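Local coordinates for protein alpha-glucosidase YIHQ (PDB 5AEG) that hydrolyses sulfoquinovosyl diacylglycerides and simple sulfoquinovosides to release sulfoquinovose, as a retaining-type family 31 glycoside hydrolase of Escherichia coli, at residues 671-674 with 675-678; 108-111 with 112-116; 156-159 with 160-163. All coordinates share one frame; numbering follows the deposited sequence.

Contact 1 of 3, residues 671-674 with 675-678; sequences LFAS and LKSI
The ammonium nitrogen of Lys676 has two partners on the preceding turn: NZ donates to Ala673 O at 3.0 Å, and to a water at 2.9 Å. The backbone bond lies in the carbonyl plane, on a lone pair. The lysine thus reaches back over a run of i to i+3 backbone turns that carries the chain on from helix 669-673 toward the last modelled residue. Two of these turns link the segments: Leu675 N donates to Phe672 O at 3.2 Å and an N-H...O angle of 160°, and Ser677 N reaches Ser674 O in a weaker bond.

The lysine gets back to Ala673 because its chain is folded. CG sits between the backbone N and the carbonyl carbon (chi1 86°), and two more bends at chi3 and chi4 curl the tip toward the helix. The same water also accepts from Lys676 N and stands 2.7 Å from Phe672 O, so it ties the lysine's backbone and side chain to the turn before.

Ser674 O is met a second time by a side chain, Ser677 OG donating at 3.2 Å from a position tilted 35° off the carbonyl plane. Leu675 is buried, with CB and CG alongside Phe672 O, while its side chain touches Trp639. Phe672 points away from the following residues, and its buried ring meets Tyr571 edge-to-face and also packs with Tyr662 of strand 660-663. Ser674 and Ile678 lie against Thr567 of helix 552-567, so the tail packs against that helix.

Leu671 O takes two donors from one residue, Ser674 N and Ser674 OG, the hydroxyl at 2.7 Å and in the carbonyl plane.

Contact 2 of 3, residues 108-111 with 112-116; sequences QNDN and LNHNR
Asn109 spans the loop from its strand end with a single amide nitrogen: ND2 donates to His114 O at 2.9 Å and 161°, and more weakly to Arg116 O at 3.3 Å. His114 O lies near the amide plane of Asn109, although the nitrogen stands well above the carbonyl plane of His114. The strong bond to His114 O, helped by the weak one, probably sets the amide rotation.

Asp110 comes next and meets the imidazole at its edge. His114 ND1 donates to Asp110 OD1 at 2.7 Å in an almost straight bond (174°), on the syn lone pair of OD1, with carboxylate and ring nearly coplanar. The same oxygen accepts Asn111 N on its anti side, well out of the carboxylate plane, while OD2 is taken by Ser90 N. A histidine-carboxylate pair this close would probably be polarised, the acid helping to hold a proton on ND1.

At Asn111 the chain enters a type I beta turn, closed by His114 N on Asn111 O at 2.9 Å. The side chain adds an Asx turn: with CG between the backbone N and the carbonyl carbon (chi1 64°), OD1 is placed to accept Asn113 N at 2.9 Å, on a lone pair. His114 centres an inverse gamma turn.

The loop joins strands 103-109 and 116-122 of the galactose mutarotase-like domain, which are not sheet neighbours. Strand 103-109 pairs with 89-97 and 221-228, whereas Asn115 and Arg116 form a classic beta bulge opposite Gly42 of strand 39-49, and the His114 side chain touches Ile41 of that strand and Ile89 of strand 89-97.

Contact 3 of 3, residues 156-159 with 160-163; sequences GRNK and QTYV
Asn158 makes the first shell with both of its oxygens. Its backbone O accepts Thr161 N at 2.9 Å and 167°, closing a type I beta turn, and its side-chain OD1 accepts Gln160 N at 3.0 Å, in the plane of the amide carbonyl. The methyl of Thr161, CG2, packs across Asn158 CB at 4.0 Å, the two side chains crossing at about a right angle. The hydroxyl OG1 lies 3.2 Å from Asn158 O, but its partners are shared, because Thr164 OG1 bonds to both of these oxygens.

Water completes the polar shell. One molecule donates to Asn158 OD1 at 2.7 Å and weakly accepts from Gln160 NE2; the amide planes of the two residues are nearly coplanar. A second donates to Gly156 O and sits 3.0 Å from Thr161 OG1.

OD1 on Gln160 N makes an Asx turn inside the beta turn, which leads the chain into helix 162-169, with Thr161 at its N-cap position. The side chain of Asn158 extends with CG opposite the backbone N (chi1 -177°), and its other end, ND2, is fixed by Asp480 OD2.

Further out, Lys159 NZ forms a salt bridge with Asp168 of helix 162-169, and also bonds to Gly175 O. Gly156 takes a positive phi, with backbone angles that call for glycine, and its CA lies 4.2 Å from Val163 CG1. Its N donates to Asp481 OD2, from a residue that binds the calcium ion together with Gln153, Gly154 and Asp472.

Contacts 2 and 3 share a device: an asparagine opening a type I turn adds an Asx turn, yet by different first torsions. Both lie in the galactose mutarotase-like range, their centres about 38 Å apart. Contact 2 is partly buried and ties strand ends with direct side-chain bonds, whereas contact 3 is a surface turn into a helix, completed by water and backed by the calcium-site neighbourhood. Contact 1, also partly buried, relies chiefly on backbone carbonyls at the C-terminus; the centres of contacts 1 and 2 are about 62 Å apart, on opposite sides of the chain's centre.

Contact 1 of 3, residues 671-674 with 675-678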
ATOM      1  N   LEU A 671     -28.338  -7.864 -11.821  1.00 30.27           N
ATOM      2  CA  LEU A 671     -27.823  -6.527 -11.340  1.00 27.60           C
ATOM      3  C   LEU A 671     -26.887  -5.961 -12.435  1.00 28.16           C
ATOM      4  O   LEU A 671     -27.021  -4.850 -12.823  1.00 25.57           O
ATOM      5  CB  LEU A 671     -27.074  -6.653 -10.023  1.00 29.47           C
ATOM      6  CG  LEU A 671     -26.594  -5.319  -9.408  1.00 30.16           C
ATOM      7  CD1 LEU A 671     -27.768  -4.431  -9.061  1.00 32.99           C
ATOM      8  CD2 LEU A 671     -25.834  -5.658  -8.192  1.00 28.16           C
ATOM      9  N   PHE A 672     -25.986  -6.767 -12.964  1.00 27.13           N
ATOM     10  CA  PHE A 672     -25.013  -6.274 -13.934  1.00 26.42           C
ATOM     11  C   PHE A 672     -25.645  -5.915 -15.262  1.00 30.15           C
ATOM     12  O   PHE A 672     -25.234  -4.963 -15.890  1.00 27.06           O
ATOM     13  CB  PHE A 672     -23.865  -7.258 -14.157  1.00 27.01           C
ATOM     14  CG  PHE A 672     -23.138  -7.680 -12.891  1.00 26.06           C
ATOM     15  CD1 PHE A 672     -23.028  -6.841 -11.816  1.00 24.58           C
ATOM     16  CD2 PHE A 672     -22.603  -8.967 -12.788  1.00 24.54           C
ATOM     17  CE1 PHE A 672     -22.358  -7.223 -10.676  1.00 24.24           C
ATOM     18  CE2 PHE A 672     -21.909  -9.361 -11.644  1.00 25.00           C
ATOM     19  CZ  PHE A 672     -21.767  -8.481 -10.604  1.00 22.94           C
ATOM     20  N   ALA A 673     -26.682  -6.638 -15.672  1.00 29.59           N
ATOM     21  CA  ALA A 673     -27.355  -6.280 -16.888  1.00 28.40           C
ATOM     22  C   ALA A 673     -28.076  -4.871 -16.803  1.00 25.67           C
ATOM     23  O   ALA A 673     -28.297  -4.204 -17.791  1.00 28.31           O
ATOM     24  CB  ALA A 673     -28.381  -7.373 -17.240  1.00 30.84           C
ATOM     25  N   SER A 674     -28.411  -4.467 -15.639  1.00 26.01           N
ATOM     26  CA  SER A 674     -29.068  -3.191 -15.396  1.00 28.03           C
ATOM     27  C   SER A 674     -28.132  -1.964 -15.546  1.00 32.59           C
ATOM     28  O   SER A 674     -28.598  -0.859 -15.738  1.00 33.92           O
ATOM     29  CB  SER A 674     -29.691  -3.207 -14.017  1.00 28.93           C
ATOM     30  OG  SER A 674     -28.820  -2.867 -12.935  1.00 28.35           O
ATOM     31  N   LEU A 675     -26.819  -2.172 -15.551  1.00 33.43           N
ATOM     32  CA  LEU A 675     -25.801  -1.081 -15.637  1.00 31.67           C
ATOM     33  C   LEU A 675     -25.889  -0.220 -16.884  1.00 34.53           C
ATOM     34  O   LEU A 675     -25.873   1.021 -16.788  1.00 46.41           O
ATOM     35  CB  LEU A 675     -24.369  -1.654 -15.551  1.00 31.05           C
ATOM     36  CG  LEU A 675     -23.989  -2.298 -14.217  1.00 30.16           C
ATOM     37  CD1 LEU A 675     -22.568  -2.856 -14.273  1.00 33.64           C
ATOM     38  CD2 LEU A 675     -24.103  -1.322 -13.087  1.00 33.86           C
ATOM     39  N   LYS A 676     -26.030  -0.861 -18.009  1.00 29.03           N
ATOM     40  CA  LYS A 676     -26.104  -0.192 -19.250  1.00 41.34           C
ATOM     41  C   LYS A 676     -27.329   0.762 -19.461  1.00 49.61           C
ATOM     42  O   LYS A 676     -27.265   1.660 -20.298  1.00 52.79           O
ATOM     43  CB  LYS A 676     -26.100  -1.226 -20.359  1.00 38.19           C
ATOM     44  CG  LYS A 676     -27.457  -1.760 -20.685  1.00 42.70           C
ATOM     45  CD  LYS A 676     -27.383  -2.658 -21.891  1.00 44.90           C
ATOM     46  CE  LYS A 676     -26.629  -3.957 -21.642  1.00 45.66           C
ATOM     47  NZ  LYS A 676     -27.150  -4.725 -20.470  1.00 44.75           N
ATOM     48  N   SER A 677     -28.417   0.580 -18.753  1.00 44.28           N
ATOM     49  CA  SER A 677     -29.526   1.509 -18.929  1.00 51.97           C
ATOM     50  C   SER A 677     -29.522   2.621 -17.867  1.00 57.76           C
ATOM     51  O   SER A 677     -30.457   3.379 -17.772  1.00 51.25           O
ATOM     52  CB  SER A 677     -30.836   0.730 -18.939  1.00 49.28           C
ATOM     53  OG  SER A 677     -30.892  -0.079 -17.806  1.00 53.94           O
ATOM     54  N   ILE A 678     -28.472   2.731 -17.062  1.00 58.86           N
ATOM     55  CA  ILE A 678     -28.369   3.832 -16.088  1.00 60.09           C
ATOM     56  C   ILE A 678     -28.382   5.137 -16.822  1.00 53.72           C
ATOM     57  O   ILE A 678     -27.622   5.243 -17.745  1.00 58.14           O
ATOM     58  CB  ILE A 678     -27.053   3.688 -15.255  1.00 62.10           C
ATOM     59  CG1 ILE A 678     -27.351   2.831 -14.004  1.00 55.60           C
ATOM     60  CG2 ILE A 678     -26.410   5.033 -14.881  1.00 60.64           C
ATOM     61  CD1 ILE A 678     -26.136   2.144 -13.439  1.00 57.42           C
TER
HETATM   62  O   HOH W   1     -25.310  -3.844 -18.355  1.00 32.88           O

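Contact 2 of 3, residues 108-111 with 112-116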
ATOM      1  N   GLN A 108      20.740 -17.093  13.299  1.00 27.55           N
ATOM      2  CA  GLN A 108      21.452 -16.191  14.188  1.00 29.44           C
ATOM      3  C   GLN A 108      22.972 -16.228  13.932  1.00 26.90           C
ATOM      4  O   GLN A 108      23.571 -17.280  14.030  1.00 25.39           O
ATOM      5  CB  GLN A 108      21.070 -16.521  15.641  1.00 33.51           C
ATOM      6  CG  GLN A 108      21.787 -15.713  16.736  1.00 34.28           C
ATOM      7  CD  GLN A 108      21.516 -14.194  16.653  1.00 33.83           C
ATOM      8  OE1 GLN A 108      20.415 -13.722  16.949  1.00 37.92           O
ATOM      9  NE2 GLN A 108      22.519 -13.420  16.197  1.00 32.69           N
ATOM     10  N   ASN A 109      23.575 -15.092  13.564  1.00 23.67           N
ATOM     11  CA  ASN A 109      24.980 -15.027  13.265  1.00 25.02           C
ATOM     12  C   ASN A 109      25.725 -15.114  14.634  1.00 23.50           C
ATOM     13  O   ASN A 109      25.162 -14.726  15.670  1.00 22.79           O
ATOM     14  CB  ASN A 109      25.373 -13.758  12.543  1.00 25.23           C
ATOM     15  CG  ASN A 109      24.906 -13.743  11.103  1.00 25.17           C
ATOM     16  OD1 ASN A 109      24.391 -14.732  10.606  1.00 23.02           O
ATOM     17  ND2 ASN A 109      25.101 -12.594  10.415  1.00 26.69           N
ATOM     18  N   ASP A 110      26.947 -15.615  14.574  1.00 27.23           N
ATOM     19  CA  ASP A 110      27.847 -15.749  15.756  1.00 30.07           C
ATOM     20  C   ASP A 110      27.907 -14.552  16.624  1.00 31.01           C
ATOM     21  O   ASP A 110      27.782 -14.615  17.802  1.00 30.41           O
ATOM     22  CB  ASP A 110      29.288 -16.136  15.297  1.00 33.40           C
ATOM     23  CG  ASP A 110      29.897 -15.210  14.153  1.00 37.02           C
ATOM     24  OD1 ASP A 110      29.210 -14.212  13.661  1.00 34.07           O
ATOM     25  OD2 ASP A 110      31.059 -15.501  13.639  1.00 28.01           O
ATOM     26  N   ASN A 111      28.085 -13.390  16.048  1.00 33.79           N
ATOM     27  CA  ASN A 111      27.957 -12.177  16.866  1.00 34.43           C
ATOM     28  C   ASN A 111      27.305 -11.020  16.109  1.00 37.94           C
ATOM     29  O   ASN A 111      27.296 -11.006  14.813  1.00 32.99           O
ATOM     30  CB  ASN A 111      29.339 -11.802  17.380  1.00 35.77           C
ATOM     31  CG  ASN A 111      30.294 -11.444  16.270  1.00 40.94           C
ATOM     32  OD1 ASN A 111      30.217 -10.363  15.675  1.00 43.55           O
ATOM     33  ND2 ASN A 111      31.190 -12.333  15.971  1.00 42.72           N
ATOM     34  N   LEU A 112      26.886 -10.044  16.924  1.00 31.84           N
ATOM     35  CA  LEU A 112      26.212  -8.821  16.492  1.00 40.40           C
ATOM     36  C   LEU A 112      27.007  -8.053  15.471  1.00 33.16           C
ATOM     37  O   LEU A 112      26.400  -7.360  14.681  1.00 35.80           O
ATOM     38  CB  LEU A 112      25.895  -7.852  17.668  1.00 43.54           C
ATOM     39  CG  LEU A 112      24.672  -8.060  18.572  1.00 53.69           C
ATOM     40  CD1 LEU A 112      24.572  -6.885  19.555  1.00 51.31           C
ATOM     41  CD2 LEU A 112      23.364  -8.210  17.798  1.00 57.60           C
ATOM     42  N   ASN A 113      28.342  -8.206  15.416  1.00 32.32           N
ATOM     43  CA  ASN A 113      29.116  -7.429  14.453  1.00 34.76           C
ATOM     44  C   ASN A 113      28.936  -7.888  13.042  1.00 30.19           C
ATOM     45  O   ASN A 113      29.194  -7.150  12.115  1.00 28.08           O
ATOM     46  CB  ASN A 113      30.604  -7.397  14.799  1.00 36.69           C
ATOM     47  CG  ASN A 113      30.838  -6.695  16.113  1.00 46.40           C
ATOM     48  OD1 ASN A 113      30.420  -5.570  16.264  1.00 47.76           O
ATOM     49  ND2 ASN A 113      31.342  -7.400  17.089  1.00 51.62           N
ATOM     50  N   HIS A 114      28.478  -9.118  12.890  1.00 26.29           N
ATOM     51  CA  HIS A 114      28.219  -9.617  11.548  1.00 27.06           C
ATOM     52  C   HIS A 114      26.768  -9.237  11.261  1.00 25.00           C
ATOM     53  O   HIS A 114      25.850 -10.017  11.487  1.00 24.04           O
ATOM     54  CB  HIS A 114      28.451 -11.110  11.429  1.00 27.43           C
ATOM     55  CG  HIS A 114      29.899 -11.459  11.329  1.00 31.00           C
ATOM     56  ND1 HIS A 114      30.448 -12.538  11.977  1.00 30.50           N
ATOM     57  CD2 HIS A 114      30.919 -10.847  10.688  1.00 34.86           C
ATOM     58  CE1 HIS A 114      31.744 -12.595  11.720  1.00 28.26           C
ATOM     59  NE2 HIS A 114      32.048 -11.603  10.911  1.00 34.42           N
ATOM     60  N   ASN A 115      26.593  -7.996  10.801  1.00 23.92           N
ATOM     61  CA  ASN A 115      25.241  -7.435  10.540  1.00 23.21           C
ATOM     62  C   ASN A 115      24.740  -7.501   9.089  1.00 25.05           C
ATOM     63  O   ASN A 115      23.947  -6.639   8.647  1.00 22.65           O
ATOM     64  CB  ASN A 115      25.219  -6.008  11.041  1.00 24.56           C
ATOM     65  CG  ASN A 115      26.079  -5.071  10.220  1.00 23.70           C
ATOM     66  OD1 ASN A 115      26.970  -5.463   9.431  1.00 25.65           O
ATOM     67  ND2 ASN A 115      25.749  -3.801  10.325  1.00 23.70           N
ATOM     68  N   ARG A 116      25.225  -8.479   8.347  1.00 22.49           N
ATOM     69  CA  ARG A 116      24.787  -8.802   6.988  1.00 24.70           C
ATOM     70  C   ARG A 116      24.513 -10.317   6.863  1.00 26.25           C
ATOM     71  O   ARG A 116      25.273 -11.150   7.426  1.00 22.55           O
ATOM     72  CB  ARG A 116      25.793  -8.410   5.926  1.00 24.05           C
ATOM     73  CG  ARG A 116      26.127  -6.912   5.889  1.00 25.27           C
ATOM     74  CD  ARG A 116      25.001  -6.117   5.221  1.00 25.23           C
ATOM     75  NE  ARG A 116      25.186  -4.649   5.247  1.00 24.47           N
ATOM     76  CZ  ARG A 116      24.810  -3.813   6.230  1.00 25.28           C
ATOM     77  NH1 ARG A 116      24.261  -4.208   7.349  1.00 25.65           N
ATOM     78  NH2 ARG A 116      25.064  -2.528   6.084  1.00 26.09           N
TER

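Contact 3 of 3, residues 156-159 with 160-163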
ATOM      1  N   GLY A 156       7.476  10.312 -11.227  1.00 20.32           N
ATOM      2  CA  GLY A 156       7.946   9.743 -12.494  1.00 17.85           C
ATOM      3  C   GLY A 156       8.380   8.274 -12.392  1.00 17.64           C
ATOM      4  O   GLY A 156       7.931   7.438 -13.158  1.00 18.15           O
ATOM      5  N   ARG A 157       9.323   7.980 -11.495  1.00 18.88           N
ATOM      6  CA  ARG A 157       9.725   6.581 -11.153  1.00 19.71           C
ATOM      7  C   ARG A 157      10.421   5.798 -12.249  1.00 21.33           C
ATOM      8  O   ARG A 157      10.511   4.575 -12.178  1.00 20.91           O
ATOM      9  CB  ARG A 157       8.524   5.823 -10.628  1.00 18.86           C
ATOM     10  CG  ARG A 157       7.822   6.516  -9.454  1.00 20.05           C
ATOM     11  CD  ARG A 157       6.589   5.818  -8.894  1.00 19.38           C
ATOM     12  NE  ARG A 157       7.067   4.575  -8.156  1.00 21.87           N
ATOM     13  CZ  ARG A 157       7.165   3.381  -8.698  1.00 20.24           C
ATOM     14  NH1 ARG A 157       6.742   3.180  -9.907  1.00 22.39           N
ATOM     15  NH2 ARG A 157       7.679   2.338  -8.017  1.00 22.13           N
ATOM     16  N   ASN A 158      10.915   6.453 -13.313  1.00 20.67           N
ATOM     17  CA  ASN A 158      11.514   5.714 -14.452  1.00 22.17           C
ATOM     18  C   ASN A 158      12.640   6.573 -14.986  1.00 22.55           C
ATOM     19  O   ASN A 158      12.383   7.693 -15.474  1.00 21.39           O
ATOM     20  CB  ASN A 158      10.442   5.386 -15.508  1.00 22.23           C
ATOM     21  CG  ASN A 158      10.967   4.578 -16.666  1.00 25.84           C
ATOM     22  OD1 ASN A 158      12.087   4.797 -17.147  1.00 24.23           O
ATOM     23  ND2 ASN A 158      10.176   3.666 -17.143  1.00 23.32           N
ATOM     24  N   LYS A 159      13.887   6.097 -14.853  1.00 23.29           N
ATOM     25  CA  LYS A 159      15.044   6.989 -15.236  1.00 27.74           C
ATOM     26  C   LYS A 159      15.033   7.459 -16.713  1.00 25.54           C
ATOM     27  O   LYS A 159      15.643   8.450 -17.014  1.00 25.37           O
ATOM     28  CB  LYS A 159      16.424   6.366 -14.907  1.00 26.21           C
ATOM     29  CG  LYS A 159      16.592   6.071 -13.437  1.00 28.32           C
ATOM     30  CD  LYS A 159      16.182   7.151 -12.469  1.00 26.88           C
ATOM     31  CE  LYS A 159      16.722   6.892 -11.100  1.00 26.21           C
ATOM     32  NZ  LYS A 159      16.212   7.836 -10.086  1.00 22.72           N
ATOM     33  N   GLN A 160      14.280   6.785 -17.566  1.00 22.61           N
ATOM     34  CA  GLN A 160      14.090   7.180 -18.937  1.00 30.62           C
ATOM     35  C   GLN A 160      12.916   8.055 -19.216  1.00 26.41           C
ATOM     36  O   GLN A 160      12.646   8.286 -20.366  1.00 27.59           O
ATOM     37  CB  GLN A 160      14.089   5.935 -19.817  1.00 32.68           C
ATOM     38  CG  GLN A 160      15.384   5.185 -19.543  1.00 43.47           C
ATOM     39  CD  GLN A 160      15.765   4.340 -20.691  1.00 51.62           C
ATOM     40  OE1 GLN A 160      16.789   4.563 -21.310  1.00 71.28           O
ATOM     41  NE2 GLN A 160      14.908   3.400 -21.029  1.00 61.03           N
ATOM     42  N   THR A 161      12.227   8.596 -18.215  1.00 24.14           N
ATOM     43  CA  THR A 161      11.180   9.581 -18.522  1.00 25.34           C
ATOM     44  C   THR A 161      11.583  10.930 -18.009  1.00 24.55           C
ATOM     45  O   THR A 161      12.312  11.075 -17.021  1.00 23.74           O
ATOM     46  CB  THR A 161       9.779   9.157 -17.988  1.00 26.51           C
ATOM     47  OG1 THR A 161       9.751   9.212 -16.566  1.00 24.58           O
ATOM     48  CG2 THR A 161       9.434   7.829 -18.485  1.00 26.94           C
ATOM     49  N   TYR A 162      11.090  11.937 -18.695  1.00 25.79           N
ATOM     50  CA  TYR A 162      11.505  13.324 -18.468  1.00 24.82           C
ATOM     51  C   TYR A 162      11.161  13.867 -17.129  1.00 22.51           C
ATOM     52  O   TYR A 162      11.973  14.520 -16.447  1.00 23.70           O
ATOM     53  CB  TYR A 162      10.929  14.174 -19.621  1.00 26.89           C
ATOM     54  CG  TYR A 162      11.261  15.636 -19.565  1.00 27.73           C
ATOM     55  CD1 TYR A 162      12.580  16.065 -19.476  1.00 28.30           C
ATOM     56  CD2 TYR A 162      10.250  16.609 -19.674  1.00 32.53           C
ATOM     57  CE1 TYR A 162      12.891  17.397 -19.420  1.00 33.61           C
ATOM     58  CE2 TYR A 162      10.567  17.964 -19.632  1.00 33.63           C
ATOM     59  CZ  TYR A 162      11.884  18.339 -19.516  1.00 35.13           C
ATOM     60  OH  TYR A 162      12.268  19.638 -19.436  1.00 35.47           O
ATOM     61  N   VAL A 163       9.975  13.534 -16.643  1.00 23.72           N
ATOM     62  CA  VAL A 163       9.560  14.015 -15.330  1.00 23.76           C
ATOM     63  C   VAL A 163      10.493  13.453 -14.224  1.00 20.66           C
ATOM     64  O   VAL A 163      10.811  14.114 -13.224  1.00 21.63           O
ATOM     65  CB  VAL A 163       8.067  13.676 -15.115  1.00 29.28           C
ATOM     66  CG1 VAL A 163       7.661  13.809 -13.677  1.00 33.81           C
ATOM     67  CG2 VAL A 163       7.207  14.633 -15.988  1.00 32.33           C
TER
HETATM   68  O   HOH W   2       7.169   7.998 -15.659  1.00 21.58           O
HETATM   69  O   HOH W   3      13.593   2.663 -17.993  1.00 46.16           O